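Local coordinates for protein ribokinase RBSK (PDB 3GO6) that probably catalyses the magnesium- and ATP-dependent phosphorylation of D-ribose at its O5, giving D-ribose 5-phosphate for nucleotide and amino-acid synthesis or the pentose phosphate pathway, at residues N29-F34 and S286-C291. Sequence-based numbering, arbitrary orientation.
Sequences NMDLTF and SGVGDC. With RIB (alpha-D-ribofuranose), chain C.
Val288 reaches the strand of Asp31 and Thr33 with its two methyls parted between them: CG1 lies 3.7 Å from Asp31 OD2, and CG2 lies 3.8 Å from Thr33 OG1. Its chi1 of 178° sets CG1 anti to the backbone N, which turns that methyl to the ribose, 3.4 Å from O3 of RIB. Asp31 grips the sugar through both carboxylate oxygens. Asp31 OD1 accepts from O2 of RIB and Asp31 OD2 from O3 of RIB, each at 2.6 Å, so that the pair of neighbouring hydroxyls should hold the carboxylate in its rotation. Asn29, two residues earlier on the same side of the strand, adds a nearly straight bond (170° at the hydrogen) from ND2 to O2 of RIB at 3.0 Å. That hydroxyl thus accepts from the amide while donating to the carboxylate.

The backbones stay apart, Thr33 CA and Gly287 CA being 7.4 Å from each other, and two waters help to bridge the gap. One lies 2.7 Å from Asp31 OD2, to which it probably donates, and weakly accepts from Gly289 N; the other bonds to Thr33 OG1, 2.8 Å away, and weakly accepts from Val288 N. With OG1 beside the backbone N (chi1 -52°), the threonine hydroxyl lies within reach of that second water.

Asp248, the predicted proton acceptor, also bonds to the ribose. Residues 286-291 form the loop between helices 265-282 and 295-303, and carry the magnesium-site residue Gly287 directly before Val288. Strand 29-35 lies between strands 50-56 and 110-116 in the small four-stranded sheet, the lid of PfkB-family ribokinases; Asp31 and Thr33 face residues 286-291, whereas Leu32 packs on Leu32 of the second subunit.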
loop_
_atom_site.group_PDB
_atom_site.type_symbol
_atom_site.label_atom_id
_atom_site.label_comp_id
_atom_site.label_asym_id
_atom_site.label_seq_id
_atom_site.Cartn_x
_atom_site.Cartn_y
_atom_site.Cartn_z
ATOM N N ASN A 29 8.055 8.287 -7.222
ATOM C CA ASN A 29 7.614 7.259 -6.280
ATOM C C ASN A 29 6.970 6.155 -7.083
ATOM O O ASN A 29 6.389 6.430 -8.127
ATOM C CB ASN A 29 6.497 7.795 -5.341
ATOM C CG ASN A 29 6.930 8.980 -4.503
ATOM O OD1 ASN A 29 8.032 9.001 -3.970
ATOM N ND2 ASN A 29 6.048 9.988 -4.386
ATOM N N MET A 30 7.031 4.922 -6.596
ATOM C CA MET A 30 6.093 3.896 -7.084
ATOM C C MET A 30 4.759 4.023 -6.311
ATOM O O MET A 30 4.765 4.085 -5.087
ATOM C CB MET A 30 6.694 2.496 -6.922
ATOM C CG MET A 30 5.846 1.396 -7.563
ATOM S SD MET A 30 5.878 1.442 -9.368
ATOM C CE MET A 30 7.626 1.141 -9.733
ATOM N N ASP A 31 3.637 4.070 -7.041
ATOM C CA ASP A 31 2.321 4.323 -6.478
ATOM C C ASP A 31 1.552 3.028 -6.353
ATOM O O ASP A 31 1.469 2.252 -7.314
ATOM C CB ASP A 31 1.501 5.244 -7.401
ATOM C CG ASP A 31 1.954 6.697 -7.362
ATOM O OD1 ASP A 31 2.750 7.059 -6.468
ATOM O OD2 ASP A 31 1.505 7.485 -8.238
ATOM N N LEU A 32 0.960 2.824 -5.186
ATOM C CA LEU A 32 0.002 1.733 -4.979
ATOM C C LEU A 32 -1.363 2.424 -4.863
ATOM O O LEU A 32 -1.596 3.165 -3.922
ATOM C CB LEU A 32 0.339 0.949 -3.717
ATOM C CG LEU A 32 1.706 0.236 -3.757
ATOM C CD1 LEU A 32 1.998 -0.374 -2.408
ATOM C CD2 LEU A 32 1.740 -0.839 -4.830
ATOM N N THR A 33 -2.211 2.231 -5.863
ATOM C CA THR A 33 -3.509 2.918 -5.910
ATOM C C THR A 33 -4.609 1.911 -5.587
ATOM O O THR A 33 -4.725 0.880 -6.251
ATOM C CB THR A 33 -3.776 3.590 -7.264
ATOM O OG1 THR A 33 -2.673 4.428 -7.636
ATOM C CG2 THR A 33 -5.068 4.445 -7.229
ATOM N N PHE A 34 -5.402 2.232 -4.565
ATOM C CA PHE A 34 -6.462 1.380 -4.036
ATOM C C PHE A 34 -7.797 2.075 -4.277
ATOM O O PHE A 34 -7.947 3.277 -3.993
ATOM C CB PHE A 34 -6.326 1.201 -2.522
ATOM C CG PHE A 34 -5.084 0.452 -2.073
ATOM C CD1 PHE A 34 -5.179 -0.865 -1.645
ATOM C CD2 PHE A 34 -3.846 1.087 -2.018
ATOM C CE1 PHE A 34 -4.046 -1.576 -1.188
ATOM C CE2 PHE A 34 -2.699 0.395 -1.572
ATOM C CZ PHE A 34 -2.796 -0.936 -1.162
ATOM N N SER A 286 -8.824 6.800 -14.707
ATOM C CA SER A 286 -8.357 6.083 -13.523
ATOM C C SER A 286 -6.832 6.072 -13.532
ATOM O O SER A 286 -6.198 5.936 -14.569
ATOM C CB SER A 286 -8.870 4.635 -13.516
ATOM O OG SER A 286 -10.271 4.614 -13.291
ATOM N N GLY A 287 -6.221 6.201 -12.380
ATOM C CA GLY A 287 -4.779 6.182 -12.413
ATOM C C GLY A 287 -4.225 7.581 -12.256
ATOM O O GLY A 287 -4.889 8.590 -12.565
ATOM N N VAL A 288 -2.997 7.620 -11.762
ATOM C CA VAL A 288 -2.413 8.826 -11.209
ATOM C C VAL A 288 -1.318 9.310 -12.154
ATOM O O VAL A 288 -1.348 10.456 -12.632
ATOM C CB VAL A 288 -1.862 8.536 -9.778
ATOM C CG1 VAL A 288 -1.204 9.764 -9.172
ATOM C CG2 VAL A 288 -2.988 8.022 -8.868
ATOM N N GLY A 289 -0.361 8.429 -12.437
ATOM C CA GLY A 289 0.832 8.808 -13.202
ATOM C C GLY A 289 0.663 8.832 -14.715
ATOM O O GLY A 289 1.534 9.339 -15.432
ATOM N N ASP A 290 -0.457 8.303 -15.204
ATOM C CA ASP A 290 -0.657 8.193 -16.642
ATOM C C ASP A 290 -1.897 8.942 -17.168
ATOM O O ASP A 290 -2.387 8.652 -18.267
ATOM C CB ASP A 290 -0.678 6.718 -17.054
ATOM C CG ASP A 290 -0.464 6.514 -18.555
ATOM O OD1 ASP A 290 0.555 6.997 -19.105
ATOM O OD2 ASP A 290 -1.313 5.852 -19.187
ATOM N N CYS A 291 -2.360 9.949 -16.438
ATOM C CA CYS A 291 -3.619 10.612 -16.808
ATOM C C CYS A 291 -3.498 11.970 -17.521
ATOM O O CYS A 291 -4.523 12.605 -17.826
ATOM C CB CYS A 291 -4.499 10.758 -15.568
ATOM S SG CYS A 291 -3.802 11.826 -14.273
HETATM O O5 RIB C . -0.158 13.957 -6.718
HETATM C C5 RIB C . -0.176 12.512 -6.691
HETATM C C4 RIB C . 1.250 12.001 -6.414
HETATM O O4 RIB C . 1.583 12.317 -5.047
HETATM C C3 RIB C . 1.380 10.491 -6.504
HETATM O O3 RIB C . 1.899 10.010 -7.769
HETATM C C2 RIB C . 2.259 10.122 -5.323
HETATM O O2 RIB C . 3.472 9.485 -5.738
HETATM C C1 RIB C . 2.527 11.393 -4.531
HETATM O O1 RIB C . 3.838 11.916 -4.778
HETATM O O HOH W 1 0.999 6.306 -10.638
HETATM O O HOH W 2 -2.668 4.883 -10.417
#